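Local coordinates for hypothetical protein (Bacteroides caccae, PDB 4M8R), which is of unknown function but pairs an Ig-like N-terminal domain with a WD40-like beta-propeller domain, at residues I299-A312 / Y323-S335. Sequence-based numbering, arbitrary orientation.
Sequences IEADAIIPFYFGMA and YQKKVGYMIYYSS. With EDO (1,2-ethanediol), chain H.
With chi1 at 64°, F307 sets its CG between its own backbone N and carbonyl carbon, and the ring lies over the partner strand, on G328. The two strands, 303-310 and 325-333, run antiparallel as the first pair of a four-stranded sheet, consistent with one blade of the WD40-like propeller. G328 suits its place because it has no side chain to stand in the ring's way: its CA sits 4.1 Å from the ring centroid in a CH-pi contact over the face, while M330 N lies at the ring edge. Cut back to an alanine, F307 is likely to leave the G328 backbone uncovered and the L345 side chain of strand 340-348 without its aromatic neighbour. G328 and F307 also exchange two backbone hydrogen bonds, F307 N to G328 O being 2.8 Å. On the face shared by I304, P306 and Y329, the tyrosine ring leans toward the other strand; its CD1 meets I304 CG2 at 3.4 Å and its CE1 meets P306 CG, while its hydroxyl bonds to L273 O of the neighbouring sheet. The rigid proline fits this strand because P306 belongs to a non-hydrogen-bonded pair and needs no N-H toward Y329. On the F307 face of the sheet, M330, modelled as selenomethionine, bends at chi2 and chi3 so that its CE meets I305 CD1 at 3.8 Å. A classic beta bulge begins the pairing: D302 and A303 both donate their N-H to Y332 O. Beyond it, A301 CB packs over the Y333 ring face. D302, which also forms a salt bridge with K281 through OD1, receives S334 N on the anti lone pair of OD2 at 2.8 Å, nearly straight at 170°.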
loop_
_atom_site.group_PDB
_atom_site.type_symbol
_atom_site.label_atom_id
_atom_site.label_comp_id
_atom_site.label_asym_id
_atom_site.label_seq_id
_atom_site.Cartn_x
_atom_site.Cartn_y
_atom_site.Cartn_z
ATOM N N ILE A 299 -1.981 21.757 -38.111
ATOM C CA ILE A 299 -3.336 21.220 -37.985
ATOM C C ILE A 299 -4.350 22.328 -37.697
ATOM O O ILE A 299 -4.220 23.067 -36.716
ATOM C CB ILE A 299 -3.421 20.150 -36.870
ATOM C CG1 ILE A 299 -2.578 18.919 -37.236
ATOM C CG2 ILE A 299 -4.869 19.738 -36.621
ATOM C CD1 ILE A 299 -1.149 18.970 -36.738
ATOM N N GLU A 300 -5.351 22.432 -38.567
ATOM C CA GLU A 300 -6.497 23.311 -38.359
ATOM C C GLU A 300 -7.750 22.542 -38.784
ATOM O O GLU A 300 -7.987 22.337 -39.977
ATOM C CB GLU A 300 -6.342 24.609 -39.157
ATOM C CG GLU A 300 -7.344 25.693 -38.783
ATOM C CD GLU A 300 -6.939 27.073 -39.282
ATOM O OE1 GLU A 300 -6.844 27.262 -40.514
ATOM O OE2 GLU A 300 -6.729 27.973 -38.438
ATOM N N ALA A 301 -8.537 22.109 -37.800
ATOM C CA ALA A 301 -9.641 21.174 -38.033
ATOM C C ALA A 301 -10.985 21.734 -37.567
ATOM O O ALA A 301 -11.057 22.834 -37.022
ATOM C CB ALA A 301 -9.349 19.858 -37.330
ATOM N N ASP A 302 -12.047 20.964 -37.791
ATOM C CA ASP A 302 -13.406 21.390 -37.449
ATOM C C ASP A 302 -13.810 21.030 -36.023
ATOM O O ASP A 302 -14.789 21.565 -35.510
ATOM C CB ASP A 302 -14.404 20.808 -38.451
ATOM C CG ASP A 302 -14.178 21.330 -39.854
ATOM O OD1 ASP A 302 -14.016 22.557 -40.005
ATOM O OD2 ASP A 302 -14.164 20.518 -40.803
ATOM N N ALA A 303 -13.070 20.116 -35.400
ATOM C CA ALA A 303 -13.185 19.868 -33.959
ATOM C C ALA A 303 -11.963 19.104 -33.466
ATOM O O ALA A 303 -11.432 18.239 -34.171
ATOM C CB ALA A 303 -14.456 19.097 -33.630
ATOM N N ILE A 304 -11.501 19.452 -32.267
ATOM C CA ILE A 304 -10.366 18.781 -31.649
ATOM C C ILE A 304 -10.647 18.594 -30.165
ATOM O O ILE A 304 -10.934 19.560 -29.456
ATOM C CB ILE A 304 -9.056 19.573 -31.818
ATOM C CG1 ILE A 304 -8.736 19.769 -33.304
ATOM C CG2 ILE A 304 -7.900 18.846 -31.134
ATOM C CD1 ILE A 304 -7.494 20.591 -33.561
ATOM N N ILE A 305 -10.569 17.348 -29.710
ATOM C CA ILE A 305 -10.752 17.025 -28.305
ATOM C C ILE A 305 -9.571 16.178 -27.836
ATOM O O ILE A 305 -9.305 15.124 -28.411
ATOM C CB ILE A 305 -12.055 16.235 -28.078
ATOM C CG1 ILE A 305 -13.246 16.970 -28.706
ATOM C CG2 ILE A 305 -12.290 16.012 -26.587
ATOM C CD1 ILE A 305 -14.532 16.167 -28.701
ATOM N N PRO A 306 -8.857 16.628 -26.789
ATOM C CA PRO A 306 -7.801 15.788 -26.242
ATOM C C PRO A 306 -8.371 14.589 -25.485
ATOM O O PRO A 306 -9.472 14.670 -24.942
ATOM C CB PRO A 306 -7.065 16.720 -25.263
ATOM C CG PRO A 306 -7.609 18.087 -25.494
ATOM C CD PRO A 306 -8.978 17.899 -26.059
ATOM N N PHE A 307 -7.624 13.492 -25.448
ATOM C CA PHE A 307 -8.034 12.324 -24.676
ATOM C C PHE A 307 -6.839 11.599 -24.083
ATOM O O PHE A 307 -5.695 11.871 -24.437
ATOM C CB PHE A 307 -8.828 11.356 -25.555
ATOM C CG PHE A 307 -8.027 10.765 -26.682
ATOM C CD1 PHE A 307 -7.220 9.657 -26.469
ATOM C CD2 PHE A 307 -8.076 11.317 -27.950
ATOM C CE1 PHE A 307 -6.478 9.113 -27.503
ATOM C CE2 PHE A 307 -7.339 10.773 -28.988
ATOM C CZ PHE A 307 -6.537 9.674 -28.766
ATOM N N TYR A 308 -7.126 10.680 -23.169
ATOM C CA TYR A 308 -6.117 9.757 -22.675
ATOM C C TYR A 308 -6.706 8.375 -22.458
ATOM O O TYR A 308 -7.897 8.240 -22.206
ATOM C CB TYR A 308 -5.497 10.269 -21.373
ATOM C CG TYR A 308 -6.371 10.144 -20.147
ATOM C CD1 TYR A 308 -7.313 11.121 -19.830
ATOM C CD2 TYR A 308 -6.234 9.060 -19.285
ATOM C CE1 TYR A 308 -8.102 11.018 -18.696
ATOM C CE2 TYR A 308 -7.016 8.944 -18.151
ATOM C CZ TYR A 308 -7.953 9.922 -17.863
ATOM O OH TYR A 308 -8.731 9.796 -16.740
ATOM N N PHE A 309 -5.857 7.360 -22.575
ATOM C CA PHE A 309 -6.172 6.006 -22.122
ATOM C C PHE A 309 -5.392 5.747 -20.838
ATOM O O PHE A 309 -4.181 5.912 -20.823
ATOM C CB PHE A 309 -5.713 4.967 -23.145
ATOM C CG PHE A 309 -6.531 4.923 -24.400
ATOM C CD1 PHE A 309 -6.238 5.761 -25.461
ATOM C CD2 PHE A 309 -7.564 4.005 -24.537
ATOM C CE1 PHE A 309 -6.980 5.703 -26.631
ATOM C CE2 PHE A 309 -8.310 3.944 -25.701
ATOM C CZ PHE A 309 -8.017 4.795 -26.753
ATOM N N GLY A 310 -6.079 5.348 -19.774
ATOM C CA GLY A 310 -5.412 4.883 -18.561
ATOM C C GLY A 310 -5.079 3.411 -18.717
ATOM O O GLY A 310 -5.981 2.582 -18.808
HETATM N N MSE A 311 -3.787 3.085 -18.763
HETATM C CA MSE A 311 -3.334 1.714 -19.053
HETATM C C MSE A 311 -3.173 0.863 -17.815
HETATM O O MSE A 311 -2.842 -0.317 -17.912
HETATM C CB MSE A 311 -2.014 1.773 -19.814
HETATM C CG MSE A 311 -2.116 2.632 -21.071
HETATM SE SE MSE A 311 -3.500 1.964 -22.296
HETATM C CE MSE A 311 -2.730 0.204 -22.733
ATOM N N ALA A 312 -3.391 1.460 -16.644
ATOM C CA ALA A 312 -3.504 0.722 -15.387
ATOM C C ALA A 312 -4.443 1.480 -14.462
ATOM O O ALA A 312 -4.765 2.642 -14.717
ATOM C CB ALA A 312 -2.146 0.566 -14.731
ATOM N N TYR A 323 1.356 7.401 -13.062
ATOM C CA TYR A 323 0.167 6.939 -13.766
ATOM C C TYR A 323 0.477 6.736 -15.246
ATOM O O TYR A 323 0.819 7.689 -15.942
ATOM C CB TYR A 323 -0.956 7.964 -13.585
ATOM C CG TYR A 323 -2.309 7.540 -14.104
ATOM C CD1 TYR A 323 -2.799 6.261 -13.869
ATOM C CD2 TYR A 323 -3.124 8.435 -14.795
ATOM C CE1 TYR A 323 -4.046 5.876 -14.335
ATOM C CE2 TYR A 323 -4.374 8.058 -15.260
ATOM C CZ TYR A 323 -4.833 6.774 -15.028
ATOM O OH TYR A 323 -6.075 6.374 -15.477
ATOM N N GLN A 324 0.353 5.496 -15.716
ATOM C CA GLN A 324 0.748 5.124 -17.077
ATOM C C GLN A 324 -0.390 5.290 -18.077
ATOM O O GLN A 324 -1.510 4.862 -17.826
ATOM C CB GLN A 324 1.286 3.693 -17.099
ATOM C CG GLN A 324 2.684 3.592 -16.502
ATOM C CD GLN A 324 2.993 2.243 -15.890
ATOM O OE1 GLN A 324 4.010 1.624 -16.205
ATOM N NE2 GLN A 324 2.126 1.786 -14.990
ATOM N N LYS A 325 -0.096 5.914 -19.212
ATOM C CA LYS A 325 -1.136 6.276 -20.170
ATOM C C LYS A 325 -0.623 6.624 -21.565
ATOM O O LYS A 325 0.544 6.950 -21.757
ATOM C CB LYS A 325 -1.973 7.439 -19.620
ATOM C CG LYS A 325 -1.147 8.564 -19.040
ATOM C CD LYS A 325 -1.966 9.578 -18.258
ATOM C CE LYS A 325 -1.056 10.329 -17.294
ATOM N NZ LYS A 325 -1.211 11.799 -17.405
ATOM N N LYS A 326 -1.529 6.520 -22.532
ATOM C CA LYS A 326 -1.308 6.990 -23.891
ATOM C C LYS A 326 -2.286 8.130 -24.116
ATOM O O LYS A 326 -3.473 7.985 -23.843
ATOM C CB LYS A 326 -1.568 5.866 -24.893
ATOM C CG LYS A 326 -0.573 4.720 -24.792
ATOM C CD LYS A 326 -1.132 3.435 -25.386
ATOM C CE LYS A 326 -0.217 2.246 -25.120
ATOM N NZ LYS A 326 1.042 2.297 -25.913
ATOM N N VAL A 327 -1.789 9.267 -24.589
ATOM C CA VAL A 327 -2.636 10.436 -24.806
ATOM C C VAL A 327 -2.578 10.900 -26.247
ATOM O O VAL A 327 -1.625 10.619 -26.970
ATOM C CB VAL A 327 -2.253 11.610 -23.882
ATOM C CG1 VAL A 327 -2.110 11.124 -22.445
ATOM C CG2 VAL A 327 -0.974 12.286 -24.348
ATOM N N GLY A 328 -3.606 11.636 -26.646
ATOM C CA GLY A 328 -3.658 12.180 -27.985
ATOM C C GLY A 328 -4.822 13.112 -28.219
ATOM O O GLY A 328 -5.463 13.585 -27.277
ATOM N N TYR A 329 -5.074 13.365 -29.500
ATOM C CA TYR A 329 -6.112 14.273 -29.952
ATOM C C TYR A 329 -7.082 13.540 -30.875
ATOM O O TYR A 329 -6.658 12.809 -31.775
ATOM C CB TYR A 329 -5.479 15.416 -30.739
ATOM C CG TYR A 329 -4.817 16.500 -29.912
ATOM C CD1 TYR A 329 -5.574 17.377 -29.144
ATOM C CD2 TYR A 329 -3.436 16.690 -29.951
ATOM C CE1 TYR A 329 -4.978 18.390 -28.411
ATOM C CE2 TYR A 329 -2.831 17.702 -29.223
ATOM C CZ TYR A 329 -3.607 18.550 -28.456
ATOM O OH TYR A 329 -3.015 19.564 -27.734
HETATM N N MSE A 330 -8.380 13.728 -30.637
HETATM C CA MSE A 330 -9.406 13.344 -31.602
HETATM C C MSE A 330 -9.504 14.503 -32.552
HETATM O O MSE A 330 -9.774 15.623 -32.127
HETATM C CB MSE A 330 -10.757 13.103 -30.931
HETATM C CG MSE A 330 -11.786 12.457 -31.865
HETATM SE SE MSE A 330 -12.517 13.705 -33.221
HETATM C CE MSE A 330 -13.176 15.175 -32.078
ATOM N N ILE A 331 -9.284 14.254 -33.843
ATOM C CA ILE A 331 -9.317 15.310 -34.853
ATOM C C ILE A 331 -10.438 15.042 -35.855
ATOM O O ILE A 331 -10.472 13.978 -36.473
ATOM C CB ILE A 331 -7.960 15.415 -35.579
ATOM C CG1 ILE A 331 -6.898 15.910 -34.594
ATOM C CG2 ILE A 331 -8.050 16.363 -36.770
ATOM C CD1 ILE A 331 -5.478 15.683 -35.057
ATOM N N TYR A 332 -11.337 16.015 -36.016
ATOM C CA TYR A 332 -12.514 15.864 -36.874
ATOM C C TYR A 332 -12.530 16.867 -38.022
ATOM O O TYR A 332 -12.330 18.060 -37.809
ATOM C CB TYR A 332 -13.796 16.017 -36.047
ATOM C CG TYR A 332 -15.056 16.146 -36.883
ATOM C CD1 TYR A 332 -15.681 15.022 -37.410
ATOM C CD2 TYR A 332 -15.616 17.393 -37.146
ATOM C CE1 TYR A 332 -16.829 15.133 -38.177
ATOM C CE2 TYR A 332 -16.763 17.516 -37.912
ATOM C CZ TYR A 332 -17.367 16.385 -38.426
ATOM O OH TYR A 332 -18.506 16.511 -39.192
ATOM N N TYR A 333 -12.779 16.368 -39.232
ATOM C CA TYR A 333 -12.991 17.208 -40.408
ATOM C C TYR A 333 -14.375 16.902 -40.976
ATOM O O TYR A 333 -14.754 15.734 -41.089
ATOM C CB TYR A 333 -11.932 16.928 -41.479
ATOM C CG TYR A 333 -10.519 17.328 -41.092
ATOM C CD1 TYR A 333 -10.083 18.644 -41.229
ATOM C CD2 TYR A 333 -9.613 16.385 -40.602
ATOM C CE1 TYR A 333 -8.791 19.012 -40.884
ATOM C CE2 TYR A 333 -8.318 16.742 -40.257
ATOM C CZ TYR A 333 -7.910 18.056 -40.397
ATOM O OH TYR A 333 -6.621 18.417 -40.054
ATOM N N SER A 334 -15.122 17.944 -41.341
ATOM C CA SER A 334 -16.481 17.767 -41.865
ATOM C C SER A 334 -16.513 17.255 -43.311
ATOM O O SER A 334 -17.518 16.695 -43.740
ATOM C CB SER A 334 -17.284 19.071 -41.765
ATOM O OG SER A 334 -17.040 19.733 -40.540
ATOM N N SER A 335 -15.420 17.436 -44.052
ATOM C CA SER A 335 -15.364 17.027 -45.458
ATOM C C SER A 335 -13.951 16.640 -45.899
ATOM O O SER A 335 -13.002 16.716 -45.111
ATOM C CB SER A 335 -15.892 18.162 -46.334
ATOM O OG SER A 335 -15.213 19.366 -46.043
HETATM C C1 EDO H . -10.800 13.310 -22.359
HETATM O O1 EDO H . -11.762 14.130 -21.689
HETATM C C2 EDO H . -10.733 11.968 -21.643
HETATM O O2 EDO H . -9.868 11.051 -22.328
#